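Local coordinates for protein aldo-keto reductase 2E (Bombyx mori, PDB 3WCZ) that reduces 3-dehydroecdysone with NADPH as cosubstrate, is inactive with NADH, and may take part in regulating molting in the silkworm, at residues Ala2-Pro6 / Glu46-Arg50; Glu61-Gly65 / Ser105-Leu109; Val99-Gln103 / Ala146-Ala152; Asp129-Asn133 / Trp300-Pro304. One frame throughout, in Å; residues are numbered along the deposited sequence.

Interaction 1 of 4, residues Ala2-Pro6 / Glu46-Arg50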
loop_
_atom_site.group_PDB
_atom_site.type_symbol
_atom_site.label_atom_id
_atom_site.label_comp_id
_atom_site.label_asym_id
_atom_site.label_seq_id
_atom_site.Cartn_x
_atom_site.Cartn_y
_atom_site.Cartn_z
ATOM N N ALA A 2 -8.054 -15.564 12.515
ATOM C CA ALA A 2 -9.473 -15.553 12.146
ATOM C C ALA A 2 -9.696 -15.802 10.646
ATOM O O ALA A 2 -10.202 -16.853 10.264
ATOM C CB ALA A 2 -10.108 -14.249 12.565
ATOM N N VAL A 3 -9.331 -14.836 9.799
ATOM C CA VAL A 3 -9.400 -15.024 8.348
ATOM C C VAL A 3 -8.007 -14.824 7.755
ATOM O O VAL A 3 -7.434 -13.744 7.922
ATOM C CB VAL A 3 -10.377 -14.000 7.710
ATOM C CG1 VAL A 3 -10.368 -14.100 6.167
ATOM C CG2 VAL A 3 -11.801 -14.174 8.286
ATOM N N GLN A 4 -7.423 -15.827 7.090
ATOM C CA GLN A 4 -6.171 -15.547 6.370
ATOM C C GLN A 4 -6.465 -15.249 4.907
ATOM O O GLN A 4 -7.133 -16.020 4.188
ATOM C CB GLN A 4 -5.101 -16.631 6.534
ATOM C CG GLN A 4 -4.389 -16.604 7.892
ATOM C CD GLN A 4 -3.127 -17.454 7.907
ATOM O OE1 GLN A 4 -2.308 -17.386 6.989
ATOM N NE2 GLN A 4 -2.967 -18.254 8.951
ATOM N N ALA A 5 -6.020 -14.083 4.479
ATOM C CA ALA A 5 -6.174 -13.692 3.104
ATOM C C ALA A 5 -5.383 -14.653 2.242
ATOM O O ALA A 5 -4.295 -15.123 2.629
ATOM C CB ALA A 5 -5.678 -12.299 2.890
ATOM N N PRO A 6 -5.889 -14.939 1.040
ATOM C CA PRO A 6 -5.092 -15.659 0.048
ATOM C C PRO A 6 -3.937 -14.819 -0.438
ATOM O O PRO A 6 -3.861 -13.619 -0.139
ATOM C CB PRO A 6 -6.067 -15.864 -1.112
ATOM C CG PRO A 6 -7.302 -15.240 -0.760
ATOM C CD PRO A 6 -7.198 -14.516 0.510
ATOM N N GLU A 46 -3.488 -10.924 14.939
ATOM C CA GLU A 46 -4.367 -11.776 15.715
ATOM C C GLU A 46 -5.609 -12.143 14.895
ATOM O O GLU A 46 -6.117 -13.273 14.981
ATOM C CB GLU A 46 -4.750 -11.070 17.021
ATOM C CG GLU A 46 -5.650 -11.916 17.913
ATOM C CD GLU A 46 -6.293 -11.162 19.068
ATOM O OE1 GLU A 46 -6.419 -9.924 19.004
ATOM O OE2 GLU A 46 -6.694 -11.847 20.045
ATOM N N ALA A 47 -6.110 -11.197 14.109
ATOM C CA ALA A 47 -7.288 -11.395 13.255
ATOM C C ALA A 47 -6.991 -12.109 11.952
ATOM O O ALA A 47 -7.894 -12.320 11.135
ATOM C CB ALA A 47 -7.950 -10.054 12.960
ATOM N N GLY A 48 -5.742 -12.502 11.737
ATOM C CA GLY A 48 -5.370 -13.235 10.535
ATOM C C GLY A 48 -4.583 -12.515 9.461
ATOM O O GLY A 48 -4.171 -13.138 8.489
ATOM N N TYR A 49 -4.338 -11.222 9.640
ATOM C CA TYR A 49 -3.480 -10.519 8.684
ATOM C C TYR A 49 -2.069 -11.085 8.764
ATOM O O TYR A 49 -1.563 -11.414 9.856
ATOM C CB TYR A 49 -3.367 -9.031 9.007
ATOM C CG TYR A 49 -4.550 -8.161 8.746
ATOM C CD1 TYR A 49 -5.738 -8.327 9.452
ATOM C CD2 TYR A 49 -4.470 -7.099 7.851
ATOM C CE1 TYR A 49 -6.812 -7.474 9.263
ATOM C CE2 TYR A 49 -5.531 -6.229 7.666
ATOM C CZ TYR A 49 -6.703 -6.425 8.359
ATOM O OH TYR A 49 -7.743 -5.552 8.191
ATOM N N ARG A 50 -1.431 -11.134 7.603
ATOM C CA ARG A 50 -0.046 -11.545 7.500
ATOM C C ARG A 50 0.736 -10.550 6.653
ATOM O O ARG A 50 1.851 -10.865 6.227
ATOM C CB ARG A 50 0.049 -12.937 6.871
ATOM C CG ARG A 50 -0.597 -14.052 7.721
ATOM C CD ARG A 50 0.106 -14.227 9.053
ATOM N NE ARG A 50 -0.460 -15.307 9.866
ATOM C CZ ARG A 50 -1.326 -15.125 10.854
ATOM N NH1 ARG A 50 -1.780 -13.915 11.141
ATOM N NH2 ARG A 50 -1.747 -16.181 11.563
HETATM O O HOH W 1 0.251 -17.818 8.538
HETATM O O HOH W 2 -3.813 -12.844 5.822
#
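A2 to Q4 of the N-terminal arm lie across the loop that leaves helix 35-46 and enters strand 51-53, a backbone contact with one side-chain pair at its border. V3 N donates to A47 O at 3.2 Å, a nearly straight bond (167° at the hydrogen) that reaches the carbonyl from above its plane. Next to it A2 CB rests on the same A47 O at 3.3 Å. G48 ends the helix in a Schellman motif with positive phi; having no side chain, it lets the arm pass close over it, G48 CA giving a C-H to V3 O at 3.4 Å. One water, accepting from A5 N and donating to G48 O at 2.7 Å, continues the link.

At the border Q4 packs its amide, CD foremost, over one face of the R50 guanidinium, the planes 39° apart. The polar link between them runs through a second water, in the guanidinium plane, which accepts from R50 NE and donates to Q4 OE1. R50 bends at chi2 (-64°), turning NH1 back to Y49 O and also to I45 O, which fixes the group's rotation. V3 covers I270 of helix 263-270 and Y49 OH bonds to I266 O of that helix, so the arm bridges the end of helix 35-46 and helix 263-270, at the barrel end where the strands begin, before the 7-9/15-17 hairpin.

Interaction 2 of 4, residues Glu61-Gly65 / Ser105-Leu109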
loop_
_atom_site.group_PDB
_atom_site.type_symbol
_atom_site.label_atom_id
_atom_site.label_comp_id
_atom_site.label_asym_id
_atom_site.label_seq_id
_atom_site.Cartn_x
_atom_site.Cartn_y
_atom_site.Cartn_z
ATOM N N GLU A 61 7.711 3.029 12.053
ATOM C CA GLU A 61 8.305 1.704 11.924
ATOM C C GLU A 61 8.608 1.089 13.282
ATOM O O GLU A 61 8.527 -0.138 13.457
ATOM C CB GLU A 61 9.555 1.722 11.025
ATOM C CG GLU A 61 9.233 1.852 9.531
ATOM C CD GLU A 61 10.427 2.233 8.695
ATOM O OE1 GLU A 61 11.233 3.058 9.173
ATOM O OE2 GLU A 61 10.538 1.716 7.566
ATOM N N GLU A 62 8.964 1.939 14.254
ATOM C CA GLU A 62 9.239 1.421 15.579
ATOM C C GLU A 62 7.993 0.754 16.171
ATOM O O GLU A 62 8.080 -0.344 16.745
ATOM C CB GLU A 62 9.727 2.563 16.485
ATOM C CG GLU A 62 9.846 2.226 17.969
ATOM C CD GLU A 62 10.355 3.410 18.799
ATOM O OE1 GLU A 62 10.654 4.479 18.214
ATOM O OE2 GLU A 62 10.475 3.267 20.033
ATOM N N GLN A 63 6.838 1.396 16.027
ATOM C CA GLN A 63 5.580 0.855 16.534
ATOM C C GLN A 63 5.201 -0.430 15.784
ATOM O O GLN A 63 4.747 -1.405 16.383
ATOM C CB GLN A 63 4.452 1.863 16.392
ATOM C CG GLN A 63 4.457 2.967 17.431
ATOM C CD GLN A 63 5.678 3.858 17.354
ATOM O OE1 GLN A 63 6.125 4.246 16.281
ATOM N NE2 GLN A 63 6.242 4.180 18.519
ATOM N N VAL A 64 5.374 -0.433 14.466
ATOM C CA VAL A 64 5.138 -1.631 13.687
ATOM C C VAL A 64 6.027 -2.767 14.184
ATOM O O VAL A 64 5.569 -3.892 14.363
ATOM C CB VAL A 64 5.348 -1.357 12.193
ATOM C CG1 VAL A 64 5.267 -2.642 11.418
ATOM C CG2 VAL A 64 4.341 -0.354 11.679
ATOM N N GLY A 65 7.296 -2.460 14.423
ATOM C CA GLY A 65 8.203 -3.445 14.949
ATOM C C GLY A 65 7.825 -3.950 16.317
ATOM O O GLY A 65 7.980 -5.126 16.606
ATOM N N SER A 105 15.597 1.299 8.284
ATOM C CA SER A 105 14.234 0.805 8.458
ATOM C C SER A 105 14.206 -0.528 9.203
ATOM O O SER A 105 13.380 -0.725 10.108
ATOM C CB SER A 105 13.555 0.657 7.101
ATOM O OG SER A 105 13.059 1.878 6.620
ATOM N N LEU A 106 15.062 -1.450 8.794
ATOM C CA LEU A 106 15.132 -2.745 9.429
ATOM C C LEU A 106 15.479 -2.650 10.910
ATOM O O LEU A 106 14.938 -3.403 11.721
ATOM C CB LEU A 106 16.145 -3.638 8.728
ATOM C CG LEU A 106 15.740 -4.087 7.321
ATOM C CD1 LEU A 106 16.886 -4.835 6.635
ATOM C CD2 LEU A 106 14.493 -4.980 7.305
ATOM N N LYS A 107 16.402 -1.769 11.268
ATOM C CA LYS A 107 16.728 -1.563 12.673
ATOM C C LYS A 107 15.493 -1.064 13.457
ATOM O O LYS A 107 15.194 -1.569 14.547
ATOM C CB LYS A 107 17.928 -0.611 12.823
ATOM C CG LYS A 107 18.470 -0.513 14.247
ATOM C CD LYS A 107 19.747 0.310 14.255
ATOM C CE LYS A 107 20.439 0.315 15.611
ATOM N NZ LYS A 107 21.703 1.141 15.553
ATOM N N LYS A 108 14.766 -0.091 12.914
ATOM C CA LYS A 108 13.574 0.391 13.582
ATOM C C LYS A 108 12.522 -0.698 13.721
ATOM O O LYS A 108 11.837 -0.784 14.736
ATOM C CB LYS A 108 12.989 1.549 12.806
ATOM C CG LYS A 108 13.825 2.804 12.880
ATOM C CD LYS A 108 13.205 3.926 12.075
ATOM C CE LYS A 108 13.940 5.253 12.282
ATOM N NZ LYS A 108 15.335 5.245 11.789
ATOM N N LEU A 109 12.373 -1.518 12.686
ATOM C CA LEU A 109 11.377 -2.595 12.662
ATOM C C LEU A 109 11.775 -3.795 13.495
ATOM O O LEU A 109 10.968 -4.681 13.710
ATOM C CB LEU A 109 11.091 -3.041 11.207
ATOM C CG LEU A 109 10.374 -2.042 10.296
ATOM C CD1 LEU A 109 10.582 -2.407 8.819
ATOM C CD2 LEU A 109 8.908 -1.991 10.643
HETATM O O HOH W 3 10.458 -1.842 16.839
HETATM O O HOH W 4 10.101 -6.622 15.465
#
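Helices 61-73 and 95-109 pack through the first turn of one and the last turn of the other, their local axes 7.9 Å apart and inclined at 46°. The backbones come closest where G65 faces L109: with no side chain on G65, its CA comes within 3.3 Å of L109 O. A turn earlier E62 CA points a C-H at K108 O, nearly in line. Two waters bridge carbonyls across the groove, one joining E62 O to K108 O and the other G65 O to L109 O, each donating to both.

E61 carries most of the side-chain contact. Its CG is anti to the carbonyl carbon (chi1 -75°) and the chain runs on extended, which takes the carboxylate across to S105. There S105 OG donates to OE2 at 2.7 Å, meeting it on the syn side and 18° out of the carboxylate plane. The aliphatic part of K108 crosses the E61 chain at a slant, K108 CD 3.6 Å from E61 OE1, while NZ goes on to a salt bridge with E104. L109 CD2 fills the angle between E61 CB and V64 CG1, 3.8 Å from each, and comes closer still to E61 O, at 3.4 Å; V64 and L109 lie side by side pointing the same way.

T86 OG1 is a second hydrogen-bond partner of E61 OE2, so two hydroxyl groups grip this buried oxygen. With the K108 ammonium also nearby, though not in contact, the surroundings would probably favour the ionised carboxylate.

Interaction 3 of 4, residues Val99-Gln103 / Ala146-Ala152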
loop_
_atom_site.group_PDB
_atom_site.type_symbol
_atom_site.label_atom_id
_atom_site.label_comp_id
_atom_site.label_asym_id
_atom_site.label_seq_id
_atom_site.Cartn_x
_atom_site.Cartn_y
_atom_site.Cartn_z
ATOM N N VAL A 99 20.654 0.999 0.254
ATOM C CA VAL A 99 20.906 -0.058 1.212
ATOM C C VAL A 99 20.955 0.489 2.650
ATOM O O VAL A 99 20.314 -0.084 3.531
ATOM C CB VAL A 99 22.140 -0.931 0.805
ATOM C CG1 VAL A 99 22.581 -1.845 1.937
ATOM C CG2 VAL A 99 21.797 -1.763 -0.432
ATOM N N PRO A 100 21.716 1.579 2.904
ATOM C CA PRO A 100 21.704 2.114 4.267
ATOM C C PRO A 100 20.315 2.559 4.737
ATOM O O PRO A 100 19.999 2.405 5.923
ATOM C CB PRO A 100 22.695 3.288 4.181
ATOM C CG PRO A 100 23.653 2.872 3.107
ATOM C CD PRO A 100 22.795 2.167 2.086
ATOM N N ALA A 101 19.506 3.122 3.845
ATOM C CA ALA A 101 18.163 3.526 4.258
ATOM C C ALA A 101 17.338 2.297 4.658
ATOM O O ALA A 101 16.568 2.329 5.625
ATOM C CB ALA A 101 17.461 4.300 3.152
ATOM N N LEU A 102 17.499 1.221 3.907
ATOM C CA LEU A 102 16.801 -0.029 4.244
ATOM C C LEU A 102 17.295 -0.585 5.578
ATOM O O LEU A 102 16.498 -1.032 6.414
ATOM C CB LEU A 102 16.951 -1.053 3.142
ATOM C CG LEU A 102 16.380 -2.449 3.422
ATOM C CD1 LEU A 102 14.910 -2.405 3.787
ATOM C CD2 LEU A 102 16.540 -3.323 2.214
ATOM N N GLN A 103 18.609 -0.544 5.798
ATOM C CA GLN A 103 19.151 -1.041 7.051
ATOM C C GLN A 103 18.610 -0.226 8.230
ATOM O O GLN A 103 18.356 -0.770 9.306
ATOM C CB GLN A 103 20.681 -0.981 7.017
ATOM C CG GLN A 103 21.311 -1.952 6.032
ATOM C CD GLN A 103 22.821 -1.726 5.845
ATOM O OE1 GLN A 103 23.274 -0.594 5.752
ATOM N NE2 GLN A 103 23.577 -2.807 5.778
ATOM N N ALA A 146 19.924 -4.122 -2.907
ATOM C CA ALA A 146 19.319 -4.568 -1.651
ATOM C C ALA A 146 18.739 -5.968 -1.787
ATOM O O ALA A 146 18.843 -6.759 -0.851
ATOM C CB ALA A 146 18.249 -3.622 -1.208
ATOM N N ARG A 147 18.139 -6.268 -2.938
ATOM C CA ARG A 147 17.608 -7.605 -3.190
ATOM C C ARG A 147 18.755 -8.628 -3.278
ATOM O O ARG A 147 18.677 -9.705 -2.676
ATOM C CB ARG A 147 16.803 -7.591 -4.479
ATOM C CG ARG A 147 16.108 -8.900 -4.834
ATOM C CD ARG A 147 15.755 -8.809 -6.340
ATOM N NE ARG A 147 15.744 -10.078 -7.077
ATOM C CZ ARG A 147 14.784 -10.977 -6.905
ATOM N NH1 ARG A 147 13.832 -10.750 -5.997
ATOM N NH2 ARG A 147 14.778 -12.099 -7.605
ATOM N N GLN A 148 19.828 -8.292 -3.994
ATOM C CA GLN A 148 20.908 -9.265 -4.176
ATOM C C GLN A 148 21.602 -9.547 -2.869
ATOM O O GLN A 148 22.074 -10.668 -2.654
ATOM C CB GLN A 148 21.913 -8.804 -5.225
ATOM C CG GLN A 148 21.391 -8.733 -6.638
ATOM C CD GLN A 148 20.903 -10.075 -7.234
ATOM O OE1 GLN A 148 21.048 -11.173 -6.657
ATOM N NE2 GLN A 148 20.231 -9.961 -8.366
ATOM N N LEU A 149 21.687 -8.549 -1.990
ATOM C CA LEU A 149 22.212 -8.748 -0.653
ATOM C C LEU A 149 21.326 -9.538 0.300
ATOM O O LEU A 149 21.763 -9.887 1.402
ATOM C CB LEU A 149 22.513 -7.405 -0.020
ATOM C CG LEU A 149 23.597 -6.576 -0.683
ATOM C CD1 LEU A 149 23.600 -5.179 -0.032
ATOM C CD2 LEU A 149 24.981 -7.213 -0.605
ATOM N N GLY A 150 20.092 -9.825 -0.090
ATOM C CA GLY A 150 19.182 -10.559 0.781
ATOM C C GLY A 150 18.419 -9.700 1.770
ATOM O O GLY A 150 17.674 -10.226 2.589
ATOM N N LEU A 151 18.591 -8.387 1.723
ATOM C CA LEU A 151 17.931 -7.527 2.707
ATOM C C LEU A 151 16.459 -7.281 2.375
ATOM O O LEU A 151 15.673 -6.978 3.268
ATOM C CB LEU A 151 18.682 -6.195 2.837
ATOM C CG LEU A 151 20.101 -6.279 3.386
ATOM C CD1 LEU A 151 20.799 -4.933 3.241
ATOM C CD2 LEU A 151 20.061 -6.735 4.841
ATOM N N ALA A 152 16.140 -7.355 1.090
ATOM C CA ALA A 152 14.776 -7.268 0.594
ATOM C C ALA A 152 14.503 -8.499 -0.248
ATOM O O ALA A 152 15.251 -8.798 -1.180
ATOM C CB ALA A 152 14.595 -6.043 -0.240
#
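V99 and L102, one turn apart on helix 95-109, meet the end of helix 136-148 and the turn after it with methyl groups alone. V99 stands at about a right angle to both L149 and L151, and its two methyls share the work. CG2 lies 3.9 Å from L149 CD1 and also rests against A146, while CG1 approaches L151 CD1 at 3.8 Å. The branch is set with CG1 anti to the backbone N (chi1 168°), which places both methyls toward the facing turn.

L102 works through one methyl. Its CD2 enters between A146 CB, at 3.8 Å, and L151 CB, at 3.6 Å, with A152 CB somewhat farther off at 4.1 Å. L102 and L151 meet at a slant, CD2 of L102 pressing on the base of L151 while L151 CD1 reaches V99. At the outer border Q103 CG approaches L151 CD1, the two chains crossing at a slant.

What brings L149 and L151 to the same partner is the Schellman turn at G150: positive phi there reverses the chain, and L151 N bonds back to A146 O at 3.1 Å. Behind the contact, L102 from helix 95-109 and A152, where strand 152-158 begins, both rest on I114 of the adjacent strand 114-119, so the contact joins the helix layer to the sheet of the TIM barrel.

Chemically the join is apolar, with no polar pair across it to set a direction. Its fit probably rests on shape: a small alanine surface receives a leucine methyl, and a valine sits between two leucine tips.

Interaction 4 of 4, residues Asp129-Asn133 / Trp300-Pro304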
loop_
_atom_site.group_PDB
_atom_site.type_symbol
_atom_site.label_atom_id
_atom_site.label_comp_id
_atom_site.label_asym_id
_atom_site.label_seq_id
_atom_site.Cartn_x
_atom_site.Cartn_y
_atom_site.Cartn_z
ATOM N N ASP A 129 13.118 18.824 1.443
ATOM C CA ASP A 129 12.005 18.744 0.496
ATOM C C ASP A 129 12.243 19.611 -0.735
ATOM O O ASP A 129 11.372 19.707 -1.606
ATOM C CB ASP A 129 10.676 19.133 1.170
ATOM C CG ASP A 129 9.745 17.942 1.363
ATOM O OD1 ASP A 129 9.789 17.004 0.535
ATOM O OD2 ASP A 129 8.963 17.947 2.346
ATOM N N SER A 130 13.415 20.221 -0.822
ATOM C CA SER A 130 13.794 20.888 -2.057
ATOM C C SER A 130 14.078 19.856 -3.164
ATOM O O SER A 130 14.548 18.738 -2.917
ATOM C CB SER A 130 14.969 21.866 -1.872
ATOM O OG SER A 130 16.199 21.221 -1.635
ATOM N N PRO A 131 13.763 20.226 -4.394
ATOM C CA PRO A 131 13.808 19.256 -5.495
ATOM C C PRO A 131 15.222 18.801 -5.799
ATOM O O PRO A 131 16.193 19.556 -5.666
ATOM C CB PRO A 131 13.262 20.053 -6.684
ATOM C CG PRO A 131 13.576 21.499 -6.317
ATOM C CD PRO A 131 13.316 21.555 -4.846
ATOM N N ASP A 132 15.352 17.538 -6.185
ATOM C CA ASP A 132 16.591 17.025 -6.722
ATOM C C ASP A 132 16.215 16.339 -8.054
ATOM O O ASP A 132 15.005 16.253 -8.403
ATOM C CB ASP A 132 17.258 16.088 -5.710
ATOM C CG ASP A 132 18.747 15.918 -5.936
ATOM O OD1 ASP A 132 19.288 16.414 -6.964
ATOM O OD2 ASP A 132 19.402 15.271 -5.084
ATOM N N ASN A 133 17.212 15.878 -8.805
ATOM C CA ASN A 133 16.964 15.354 -10.163
ATOM C C ASN A 133 17.562 13.979 -10.434
ATOM O O ASN A 133 17.766 13.593 -11.591
ATOM C CB ASN A 133 17.460 16.347 -11.215
ATOM C CG ASN A 133 18.925 16.668 -11.049
ATOM O OD1 ASN A 133 19.654 15.967 -10.335
ATOM N ND2 ASN A 133 19.374 17.745 -11.696
ATOM N N TRP A 300 4.546 19.501 -5.536
ATOM C CA TRP A 300 5.722 18.941 -6.196
ATOM C C TRP A 300 5.570 18.896 -7.724
ATOM O O TRP A 300 6.388 18.278 -8.396
ATOM C CB TRP A 300 5.997 17.511 -5.705
ATOM C CG TRP A 300 6.404 17.357 -4.262
ATOM C CD1 TRP A 300 6.960 18.304 -3.451
ATOM C CD2 TRP A 300 6.287 16.163 -3.461
ATOM N NE1 TRP A 300 7.195 17.778 -2.198
ATOM C CE2 TRP A 300 6.784 16.470 -2.179
ATOM C CE3 TRP A 300 5.802 14.875 -3.703
ATOM C CZ2 TRP A 300 6.832 15.524 -1.155
ATOM C CZ3 TRP A 300 5.838 13.947 -2.679
ATOM C CH2 TRP A 300 6.336 14.277 -1.428
ATOM N N LYS A 301 4.544 19.553 -8.263
ATOM C CA LYS A 301 4.192 19.427 -9.661
ATOM C C LYS A 301 5.326 19.763 -10.619
ATOM O O LYS A 301 5.406 19.179 -11.713
ATOM C CB LYS A 301 2.961 20.294 -9.938
ATOM C CG LYS A 301 2.274 20.023 -11.255
ATOM C CD LYS A 301 0.937 20.777 -11.298
ATOM C CE LYS A 301 -0.250 19.835 -11.207
ATOM N NZ LYS A 301 -1.539 20.567 -11.374
ATOM N N ASP A 302 6.202 20.694 -10.227
ATOM C CA ASP A 302 7.284 21.112 -11.116
ATOM C C ASP A 302 8.561 20.320 -10.878
ATOM O O ASP A 302 9.580 20.584 -11.522
ATOM C CB ASP A 302 7.593 22.614 -11.001
ATOM C CG ASP A 302 8.387 23.138 -12.183
ATOM O OD1 ASP A 302 7.964 22.864 -13.321
ATOM O OD2 ASP A 302 9.444 23.817 -11.984
ATOM N N TYR A 303 8.540 19.365 -9.953
ATOM C CA TYR A 303 9.734 18.568 -9.670
ATOM C C TYR A 303 9.995 17.550 -10.766
ATOM O O TYR A 303 9.047 16.964 -11.328
ATOM C CB TYR A 303 9.585 17.799 -8.354
ATOM C CG TYR A 303 9.702 18.625 -7.078
ATOM C CD1 TYR A 303 9.273 19.947 -7.016
ATOM C CD2 TYR A 303 10.229 18.058 -5.929
ATOM C CE1 TYR A 303 9.391 20.693 -5.841
ATOM C CE2 TYR A 303 10.341 18.783 -4.752
ATOM C CZ TYR A 303 9.914 20.098 -4.714
ATOM O OH TYR A 303 10.035 20.808 -3.518
ATOM N N PRO A 304 11.280 17.288 -11.046
ATOM C CA PRO A 304 11.609 16.193 -11.955
ATOM C C PRO A 304 10.903 14.915 -11.530
ATOM O O PRO A 304 10.888 14.592 -10.338
ATOM C CB PRO A 304 13.124 16.057 -11.812
ATOM C CG PRO A 304 13.574 17.473 -11.530
ATOM C CD PRO A 304 12.490 18.031 -10.626
#
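The Y303 ring is held between P131 on one face and W300 on the other. P131 CB stands almost over the ring centre, 3.6 Å from the centroid, a CH-pi contact; on the opposite face W300 CD1 lies 3.6 Å above the plane, offset toward the rim. At the edge, in the ring plane, sits D129 O, to which Y303 OH donates a 2.6 Å hydrogen bond. That bond lies in the carbonyl plane too, at a C=O...O angle of 157°.

Y303 closes a type I turn begun at W300, and the turn brings the W300 indole against the phenol. Y303 CG lies anti to the carbonyl carbon (chi1 -74°), which swings the ring in between P131 and W300. D129 OD1 approaches W300 CZ2 at 3.7 Å, the carboxylate turned 53° from the ring. P304 CG packs on D132 O and N133 CB. In aldo-keto reductases the C-terminal tail and the loop after the fourth barrel strand commonly border the substrate pocket, consistent with the W300 side chain lying about 8 Å from bound NADP.

Two face contacts and one edge bond thus fix the tilt and reach of the phenol, tying the C-terminal tail to the 124-125/131-132 hairpin through one short bond and a proline CH-pi contact.

In the fold
From the N terminus, interaction 1 closes first, laying the leading arm over the loop between helix 35-46 and strand 51-53. Interaction 2 opens later, joining helix 61-73 to helix 95-109. Interaction 3 starts on that same helix before interaction 2 has closed and runs on to the end of helix 136-148, so the two cross; they also touch, L106 against L151. Interaction 4 opens at strand 131-132, inside the span of interaction 3, and crosses it to reach the C-terminal tail 167 residues on. Interactions 2 and 3 link successive outer helices of the barrel, whereas 1 and 4 bind the two chain ends on opposite sides of the chain's centre, their centres about 39 Å apart.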